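Local coordinates for protein alcohol dehydrogenase (Escherichia coli, PDB 5VM2) that is of unknown specificity but probably works as a zinc-containing dehydrogenase that oxidises alcohol groups with NAD or NADP as acceptor, at residues 171-177 with 195-200; 182-186 with 208-214; 261-267 with 284-290. All coordinates share one frame; numbering follows the deposited sequence.

Interaction 1. Residues 171-177 with 195-200; sequences KIIILGA and EIAVVD
D200 and A177 meet where two neighbouring parallel strands of a Rossmann fold end. D200 CB lies 3.9 Å from A177 CB. Its CG is anti to the backbone N (chi1 -167°) and lies 3.9 Å from A177 N. This torsion swings the carboxylate toward A177 N. D200 OD1 accepts a nearly straight bond from A177 N at 3.1 Å, through the lone pair facing away from OD2. D200 OD2 takes the N-H of L202 instead, so both oxygens are held. G176 is probably the first glycine of a GxGxxG turn of Rossmann type. At its positive phi a CB would collide with L175 O, which favours glycine. In NAD-dependent relatives an acidic residue here often binds the ribose hydroxyls. D200 holds the equivalent position, with no cofactor bound.

Behind this corner the strands pair in register, I172 with I196 and I174 with V198. I174 N donates a hydrogen bond to A197 O at 2.7 Å, and V199 N donates one to I174 O. On the I174 face, I174 CD1 touches I196 CG2 at 3.8 Å. On the other face, L175 CD2 lies against V199 CB and CG2. At the far end, K171 NZ reaches E195 OE1 at 3.5 Å, a salt bridge. Helix 179-190 packs on I172, I174 and I196. Helix 225-232 packs on I173, A197 and V199, and strand 238-243 continues the sheet beyond 171-175.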
loop_
_atom_site.group_PDB
_atom_site.type_symbol
_atom_site.label_atom_id
_atom_site.label_comp_id
_atom_site.label_asym_id
_atom_site.label_seq_id
_atom_site.Cartn_x
_atom_site.Cartn_y
_atom_site.Cartn_z
ATOM N N LYS A 171 15.698 -16.834 5.752
ATOM C CA LYS A 171 16.090 -15.656 6.511
ATOM C C LYS A 171 15.802 -14.422 5.675
ATOM O O LYS A 171 16.158 -14.373 4.495
ATOM C CB LYS A 171 17.570 -15.711 6.884
ATOM C CG LYS A 171 17.930 -16.858 7.797
ATOM C CD LYS A 171 19.344 -16.705 8.332
ATOM C CE LYS A 171 19.455 -15.499 9.245
ATOM N NZ LYS A 171 18.795 -15.721 10.563
ATOM N N ILE A 172 15.175 -13.422 6.287
ATOM C CA ILE A 172 14.625 -12.287 5.557
ATOM C C ILE A 172 15.203 -10.991 6.112
ATOM O O ILE A 172 15.335 -10.823 7.331
ATOM C CB ILE A 172 13.084 -12.296 5.625
ATOM C CG1 ILE A 172 12.554 -13.537 4.897
ATOM C CG2 ILE A 172 12.490 -11.026 5.019
ATOM C CD1 ILE A 172 11.076 -13.545 4.700
ATOM N N ILE A 173 15.568 -10.087 5.204
ATOM C CA ILE A 173 15.969 -8.726 5.536
ATOM C C ILE A 173 14.997 -7.787 4.843
ATOM O O ILE A 173 14.799 -7.880 3.627
ATOM C CB ILE A 173 17.408 -8.421 5.101
ATOM C CG1 ILE A 173 18.402 -9.314 5.844
ATOM C CG2 ILE A 173 17.720 -6.953 5.351
ATOM C CD1 ILE A 173 19.827 -9.174 5.350
ATOM N N ILE A 174 14.393 -6.891 5.610
ATOM C CA ILE A 174 13.493 -5.879 5.083
ATOM C C ILE A 174 14.171 -4.524 5.236
ATOM O O ILE A 174 14.444 -4.079 6.360
ATOM C CB ILE A 174 12.136 -5.915 5.796
ATOM C CG1 ILE A 174 11.439 -7.245 5.481
ATOM C CG2 ILE A 174 11.277 -4.734 5.373
ATOM C CD1 ILE A 174 10.180 -7.454 6.234
ATOM N N LEU A 175 14.463 -3.879 4.110
ATOM C CA LEU A 175 15.064 -2.549 4.112
ATOM C C LEU A 175 13.937 -1.523 4.104
ATOM O O LEU A 175 13.257 -1.337 3.088
ATOM C CB LEU A 175 15.991 -2.373 2.914
ATOM C CG LEU A 175 17.143 -3.379 2.803
ATOM C CD1 LEU A 175 17.991 -3.082 1.572
ATOM C CD2 LEU A 175 18.000 -3.382 4.060
ATOM N N GLY A 176 13.720 -0.878 5.246
ATOM C CA GLY A 176 12.651 0.091 5.366
ATOM C C GLY A 176 11.593 -0.358 6.349
ATOM O O GLY A 176 11.051 -1.461 6.235
ATOM N N ALA A 177 11.306 0.487 7.333
ATOM C CA ALA A 177 10.274 0.224 8.326
ATOM C C ALA A 177 9.199 1.306 8.292
ATOM O O ALA A 177 8.578 1.610 9.316
ATOM C CB ALA A 177 10.881 0.098 9.722
ATOM N N GLU A 195 12.956 -15.629 11.029
ATOM C CA GLU A 195 14.151 -14.798 11.187
ATOM C C GLU A 195 14.012 -13.631 10.218
ATOM O O GLU A 195 14.214 -13.790 9.010
ATOM C CB GLU A 195 15.430 -15.596 10.933
ATOM C CG GLU A 195 15.581 -16.839 11.795
ATOM C CD GLU A 195 16.019 -16.518 13.209
ATOM O OE1 GLU A 195 16.795 -15.554 13.389
ATOM O OE2 GLU A 195 15.583 -17.226 14.140
ATOM N N ILE A 196 13.643 -12.466 10.747
ATOM C CA ILE A 196 13.375 -11.278 9.949
ATOM C C ILE A 196 14.139 -10.116 10.560
ATOM O O ILE A 196 13.848 -9.711 11.690
ATOM C CB ILE A 196 11.875 -10.938 9.893
ATOM C CG1 ILE A 196 11.036 -12.179 9.581
ATOM C CG2 ILE A 196 11.622 -9.851 8.871
ATOM C CD1 ILE A 196 9.539 -11.906 9.596
ATOM N N ALA A 197 15.081 -9.561 9.808
ATOM C CA ALA A 197 15.782 -8.348 10.203
ATOM C C ALA A 197 15.174 -7.164 9.466
ATOM O O ALA A 197 14.865 -7.258 8.275
ATOM C CB ALA A 197 17.279 -8.450 9.902
ATOM N N VAL A 198 14.975 -6.059 10.181
ATOM C CA VAL A 198 14.380 -4.853 9.615
ATOM C C VAL A 198 15.339 -3.692 9.832
ATOM O O VAL A 198 15.807 -3.468 10.955
ATOM C CB VAL A 198 13.005 -4.548 10.237
ATOM C CG1 VAL A 198 12.481 -3.217 9.723
ATOM C CG2 VAL A 198 12.022 -5.670 9.931
ATOM N N VAL A 199 15.617 -2.954 8.760
ATOM C CA VAL A 199 16.601 -1.879 8.746
ATOM C C VAL A 199 15.886 -0.571 8.442
ATOM O O VAL A 199 15.131 -0.486 7.467
ATOM C CB VAL A 199 17.699 -2.139 7.698
ATOM C CG1 VAL A 199 18.740 -1.035 7.727
ATOM C CG2 VAL A 199 18.337 -3.507 7.911
ATOM N N ASP A 200 16.137 0.447 9.261
ATOM C CA ASP A 200 15.684 1.800 8.963
ATOM C C ASP A 200 16.633 2.777 9.649
ATOM O O ASP A 200 17.677 2.383 10.177
ATOM C CB ASP A 200 14.226 2.009 9.393
ATOM C CG ASP A 200 13.629 3.285 8.823
ATOM O OD1 ASP A 200 12.649 3.199 8.054
ATOM O OD2 ASP A 200 14.153 4.374 9.132
#

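Interaction 2. Residues 182-186 with 208-214; sequences LMTLQ and MAEQLGA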
loop_
_atom_site.group_PDB
_atom_site.type_symbol
_atom_site.label_atom_id
_atom_site.label_comp_id
_atom_site.label_asym_id
_atom_site.label_seq_id
_atom_site.Cartn_x
_atom_site.Cartn_y
_atom_site.Cartn_z
ATOM N N LEU A 182 6.604 -2.312 7.136
ATOM C CA LEU A 182 5.919 -2.959 8.248
ATOM C C LEU A 182 4.843 -3.914 7.751
ATOM O O LEU A 182 4.645 -4.989 8.333
ATOM C CB LEU A 182 5.329 -1.894 9.175
ATOM C CG LEU A 182 6.406 -1.009 9.806
ATOM C CD1 LEU A 182 5.788 0.111 10.619
ATOM C CD2 LEU A 182 7.340 -1.854 10.662
ATOM N N MET A 183 4.140 -3.546 6.673
ATOM C CA MET A 183 3.203 -4.477 6.048
ATOM C C MET A 183 3.918 -5.723 5.544
ATOM O O MET A 183 3.423 -6.842 5.717
ATOM C CB MET A 183 2.462 -3.803 4.893
ATOM C CG MET A 183 1.544 -2.659 5.299
ATOM S SD MET A 183 0.427 -3.090 6.638
ATOM C CE MET A 183 -0.705 -1.696 6.615
ATOM N N THR A 184 5.076 -5.542 4.901
ATOM C CA THR A 184 5.841 -6.682 4.403
ATOM C C THR A 184 6.316 -7.568 5.551
ATOM O O THR A 184 6.264 -8.800 5.458
ATOM C CB THR A 184 7.026 -6.190 3.569
ATOM O OG1 THR A 184 6.551 -5.326 2.526
ATOM C CG2 THR A 184 7.773 -7.368 2.945
ATOM N N LEU A 185 6.759 -6.951 6.651
ATOM C CA LEU A 185 7.159 -7.700 7.841
ATOM C C LEU A 185 6.032 -8.599 8.342
ATOM O O LEU A 185 6.227 -9.799 8.566
ATOM C CB LEU A 185 7.603 -6.719 8.928
ATOM C CG LEU A 185 7.601 -7.131 10.399
ATOM C CD1 LEU A 185 8.640 -8.225 10.645
ATOM C CD2 LEU A 185 7.856 -5.895 11.279
ATOM N N GLN A 186 4.839 -8.034 8.522
ATOM C CA GLN A 186 3.723 -8.834 9.010
ATOM C C GLN A 186 3.315 -9.897 7.994
ATOM O O GLN A 186 2.927 -11.010 8.372
ATOM C CB GLN A 186 2.557 -7.917 9.362
ATOM C CG GLN A 186 2.911 -6.925 10.460
ATOM C CD GLN A 186 1.693 -6.361 11.140
ATOM O OE1 GLN A 186 1.083 -7.019 11.975
ATOM N NE2 GLN A 186 1.330 -5.131 10.790
ATOM N N MET A 208 8.469 0.242 16.180
ATOM C CA MET A 208 7.255 -0.370 15.659
ATOM C C MET A 208 7.557 -1.694 14.968
ATOM O O MET A 208 6.760 -2.635 15.047
ATOM C CB MET A 208 6.553 0.594 14.708
ATOM C CG MET A 208 5.264 0.055 14.141
ATOM S SD MET A 208 3.831 0.588 15.075
ATOM C CE MET A 208 3.315 -0.957 15.772
ATOM N N ALA A 209 8.706 -1.787 14.295
ATOM C CA ALA A 209 9.102 -3.045 13.673
ATOM C C ALA A 209 9.233 -4.146 14.714
ATOM O O ALA A 209 8.745 -5.264 14.518
ATOM C CB ALA A 209 10.416 -2.864 12.913
ATOM N N GLU A 210 9.890 -3.835 15.834
ATOM C CA GLU A 210 10.039 -4.802 16.915
ATOM C C GLU A 210 8.689 -5.161 17.523
ATOM O O GLU A 210 8.442 -6.325 17.859
ATOM C CB GLU A 210 10.988 -4.243 17.977
ATOM C CG GLU A 210 10.950 -4.971 19.316
ATOM C CD GLU A 210 11.685 -6.302 19.288
ATOM O OE1 GLU A 210 11.532 -7.085 20.251
ATOM O OE2 GLU A 210 12.417 -6.562 18.307
ATOM N N GLN A 211 7.796 -4.178 17.669
ATOM C CA GLN A 211 6.459 -4.476 18.178
ATOM C C GLN A 211 5.703 -5.396 17.225
ATOM O O GLN A 211 4.982 -6.301 17.661
ATOM C CB GLN A 211 5.677 -3.180 18.401
ATOM C CG GLN A 211 4.217 -3.402 18.778
ATOM C CD GLN A 211 3.462 -2.107 19.032
ATOM O OE1 GLN A 211 4.046 -1.091 19.418
ATOM N NE2 GLN A 211 2.155 -2.135 18.797
ATOM N N LEU A 212 5.857 -5.179 15.922
ATOM C CA LEU A 212 5.148 -5.970 14.927
ATOM C C LEU A 212 5.848 -7.283 14.588
ATOM O O LEU A 212 5.382 -7.997 13.695
ATOM C CB LEU A 212 4.938 -5.139 13.660
ATOM C CG LEU A 212 3.925 -4.009 13.846
ATOM C CD1 LEU A 212 3.680 -3.262 12.545
ATOM C CD2 LEU A 212 2.618 -4.548 14.419
ATOM N N GLY A 213 6.943 -7.622 15.260
ATOM C CA GLY A 213 7.490 -8.961 15.186
ATOM C C GLY A 213 8.838 -9.124 14.516
ATOM O O GLY A 213 9.233 -10.264 14.244
ATOM N N ALA A 214 9.558 -8.039 14.239
ATOM C CA ALA A 214 10.895 -8.168 13.674
ATOM C C ALA A 214 11.791 -8.950 14.627
ATOM O O ALA A 214 11.787 -8.705 15.835
ATOM C CB ALA A 214 11.488 -6.784 13.401
HETATM O O HOH W 1 2.074 -8.572 13.945
#
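L185 and L182 of helix 179-190 pack against the last turn of helix 203-211, two helices on one face of the Rossmann fold sheet. The second helix ends in a Schellman motif. G213 has positive phi there, and A214 N bonds back to A209 O at 2.9 Å. The motif's other bond, G213 N to E210 O, is weak.

The tight part is apolar. L185 CG is anti to its own N (chi1 158°), and its two methyls part around the helix end. L185 CD2 sits 3.4 Å from A209 O and also meets L212 CB, while L185 CD1 faces A214 N. The side chains of L182 and M208 cross at about a right angle, with L182 CD1 3.6 Å from M208 CG. L182 CD2 rests on A209 CA.

The Q186 side admits a water, and no direct polar bond joins the segments. The amide of Q186 crosses L212 at a slant, touching both of its methyls, with NE2 3.5 Å from L212 CD1. That NE2 bonds to D310 O, which holds the amide from outside the helix pair. The water bridges the two segments. It lies 2.7 Å from Q186 OE1, with a weak, long contact of 3.4 Å to L212 O.

Interaction 3. Residues 261-267 with 284-290; sequences GGKIMIV and EVTIQTV
G262 O is gripped from two sources. T286 N donates to it at 3.0 Å, and a water lies 2.9 Å from it. The same water is 2.8 Å from T286 OG1 and 3.1 Å from E284 O, bridging all three oxygens. It thus ties the start of strand 262-267 to the chain that leads into strand 286-290.

From there the strands run parallel. I264 N bonds to T286 O at 2.7 Å and Q288 N bonds to I264 O. The last bond, V290 N to I266 O, is more bent at 144°.

The two faces differ. On one, I264 and I287 lie side by side. I266 CD1 slants across to I287 CG2 at 3.7 Å. On the other, the M265 chain folds over at chi2 and chi3. This brings M265 CE to V290 CG2 at 3.6 Å and close to Q288 OE1. Helix 145-163 lies on this face, against M265, V267 and V290. K263 extends away to bond A164 O.

Strand 286-290 is the outermost of this chain's parallel sheet. In relatives such as liver alcohol dehydrogenase, the matching edge strand joins two subunits. This assembly holds a single chain, so no such pairing is seen. The pair closes the second half of a Rossmann fold.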
loop_
_atom_site.group_PDB
_atom_site.type_symbol
_atom_site.label_atom_id
_atom_site.label_comp_id
_atom_site.label_asym_id
_atom_site.label_seq_id
_atom_site.Cartn_x
_atom_site.Cartn_y
_atom_site.Cartn_z
ATOM N N GLY A 261 21.848 -17.465 -5.111
ATOM C CA GLY A 261 20.579 -18.097 -5.391
ATOM C C GLY A 261 19.375 -17.459 -4.735
ATOM O O GLY A 261 18.264 -17.971 -4.904
ATOM N N GLY A 262 19.552 -16.355 -4.006
ATOM C CA GLY A 262 18.468 -15.716 -3.289
ATOM C C GLY A 262 17.676 -14.741 -4.142
ATOM O O GLY A 262 17.819 -14.668 -5.365
ATOM N N LYS A 263 16.821 -13.969 -3.469
ATOM C CA LYS A 263 15.924 -13.043 -4.148
ATOM C C LYS A 263 16.018 -11.650 -3.546
ATOM O O LYS A 263 16.050 -11.493 -2.323
ATOM C CB LYS A 263 14.470 -13.499 -4.057
ATOM C CG LYS A 263 14.137 -14.752 -4.831
ATOM C CD LYS A 263 12.787 -15.280 -4.374
ATOM C CE LYS A 263 12.381 -16.527 -5.142
ATOM N NZ LYS A 263 11.191 -17.161 -4.518
ATOM N N ILE A 264 16.034 -10.644 -4.421
ATOM C CA ILE A 264 15.815 -9.250 -4.049
ATOM C C ILE A 264 14.450 -8.839 -4.592
ATOM O O ILE A 264 14.183 -8.990 -5.789
ATOM C CB ILE A 264 16.918 -8.331 -4.601
ATOM C CG1 ILE A 264 18.278 -8.703 -3.995
ATOM C CG2 ILE A 264 16.572 -6.872 -4.323
ATOM C CD1 ILE A 264 19.457 -8.093 -4.715
ATOM N N MET A 265 13.582 -8.343 -3.715
ATOM C CA MET A 265 12.264 -7.861 -4.107
ATOM C C MET A 265 12.232 -6.351 -3.946
ATOM O O MET A 265 12.525 -5.837 -2.863
ATOM C CB MET A 265 11.159 -8.484 -3.251
ATOM C CG MET A 265 11.298 -9.970 -2.984
ATOM S SD MET A 265 11.171 -10.973 -4.463
ATOM C CE MET A 265 9.531 -10.566 -5.069
ATOM N N ILE A 266 11.870 -5.653 -5.010
ATOM C CA ILE A 266 11.736 -4.203 -4.993
ATOM C C ILE A 266 10.248 -3.901 -4.888
ATOM O O ILE A 266 9.500 -4.012 -5.867
ATOM C CB ILE A 266 12.366 -3.566 -6.229
ATOM C CG1 ILE A 266 13.861 -3.876 -6.251
ATOM C CG2 ILE A 266 12.110 -2.078 -6.246
ATOM C CD1 ILE A 266 14.510 -3.529 -7.544
ATOM N N VAL A 267 9.816 -3.521 -3.689
ATOM C CA VAL A 267 8.399 -3.328 -3.401
ATOM C C VAL A 267 8.077 -1.878 -3.753
ATOM O O VAL A 267 8.142 -0.978 -2.917
ATOM C CB VAL A 267 8.062 -3.677 -1.958
ATOM C CG1 VAL A 267 6.629 -3.301 -1.646
ATOM C CG2 VAL A 267 8.292 -5.163 -1.731
ATOM N N GLU A 284 23.209 -16.517 -9.639
ATOM C CA GLU A 284 21.797 -16.824 -9.881
ATOM C C GLU A 284 20.867 -16.146 -8.876
ATOM O O GLU A 284 19.823 -16.693 -8.509
ATOM C CB GLU A 284 21.568 -18.337 -9.926
ATOM C CG GLU A 284 22.637 -19.048 -10.749
ATOM C CD GLU A 284 22.116 -20.222 -11.539
ATOM O OE1 GLU A 284 22.543 -20.378 -12.703
ATOM O OE2 GLU A 284 21.296 -20.990 -10.995
ATOM N N VAL A 285 21.232 -14.940 -8.449
ATOM C CA VAL A 285 20.320 -14.101 -7.685
ATOM C C VAL A 285 19.254 -13.538 -8.619
ATOM O O VAL A 285 19.502 -13.281 -9.805
ATOM C CB VAL A 285 21.106 -12.979 -6.977
ATOM C CG1 VAL A 285 20.171 -11.921 -6.388
ATOM C CG2 VAL A 285 22.008 -13.568 -5.893
ATOM N N THR A 286 18.048 -13.359 -8.083
ATOM C CA THR A 286 16.917 -12.815 -8.818
ATOM C C THR A 286 16.494 -11.490 -8.194
ATOM O O THR A 286 16.328 -11.400 -6.973
ATOM C CB THR A 286 15.744 -13.800 -8.810
ATOM O OG1 THR A 286 16.060 -14.939 -9.624
ATOM C CG2 THR A 286 14.504 -13.142 -9.338
ATOM N N ILE A 287 16.341 -10.466 -9.028
ATOM C CA ILE A 287 15.765 -9.189 -8.625
ATOM C C ILE A 287 14.405 -9.078 -9.294
ATOM O O ILE A 287 14.309 -9.132 -10.525
ATOM C CB ILE A 287 16.657 -8.005 -9.023
ATOM C CG1 ILE A 287 18.052 -8.138 -8.415
ATOM C CG2 ILE A 287 16.011 -6.683 -8.607
ATOM C CD1 ILE A 287 19.034 -7.100 -8.936
ATOM N N GLN A 288 13.352 -8.928 -8.497
ATOM C CA GLN A 288 12.013 -8.794 -9.056
ATOM C C GLN A 288 11.330 -7.570 -8.475
ATOM O O GLN A 288 11.324 -7.380 -7.255
ATOM C CB GLN A 288 11.156 -10.038 -8.799
ATOM C CG GLN A 288 9.826 -9.982 -9.576
ATOM C CD GLN A 288 9.033 -11.268 -9.497
ATOM O OE1 GLN A 288 9.277 -12.106 -8.627
ATOM N NE2 GLN A 288 8.078 -11.435 -10.408
ATOM N N THR A 289 10.762 -6.742 -9.349
ATOM C CA THR A 289 9.916 -5.651 -8.900
ATOM C C THR A 289 8.544 -6.196 -8.529
ATOM O O THR A 289 8.096 -7.221 -9.051
ATOM C CB THR A 289 9.784 -4.564 -9.974
ATOM O OG1 THR A 289 9.341 -5.138 -11.213
ATOM C CG2 THR A 289 11.117 -3.863 -10.193
ATOM N N VAL A 290 7.893 -5.522 -7.589
ATOM C CA VAL A 290 6.598 -5.944 -7.072
ATOM C C VAL A 290 5.636 -4.780 -7.243
ATOM O O VAL A 290 5.927 -3.664 -6.801
ATOM C CB VAL A 290 6.680 -6.372 -5.594
ATOM C CG1 VAL A 290 5.355 -6.953 -5.137
ATOM C CG2 VAL A 290 7.789 -7.385 -5.400
HETATM O O HOH W 2 16.904 -16.429 -7.413
#

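Interactions 1 and 3 are parallel strand pairs of one sheet, separated by strand 238-243. Interaction 1 is mostly buried near the middle of the sheet. Interaction 3 lies at its edge and is partly exposed. A water bridges its G262 end. Interaction 2 relies on apolar packing between helices and lacks direct polar bonds between its segments. It touches interaction 1: I174 CD1 lies 3.4 Å from L185 CA, and V198 packs on A209 and A214. Helix 179-190 links the two strands of interaction 1, giving a beta-alpha-beta unit. Interaction 2 packs that unit's helix against helix 203-211. Interactions 2 and 3 stay apart, with centres about 21 Å distant.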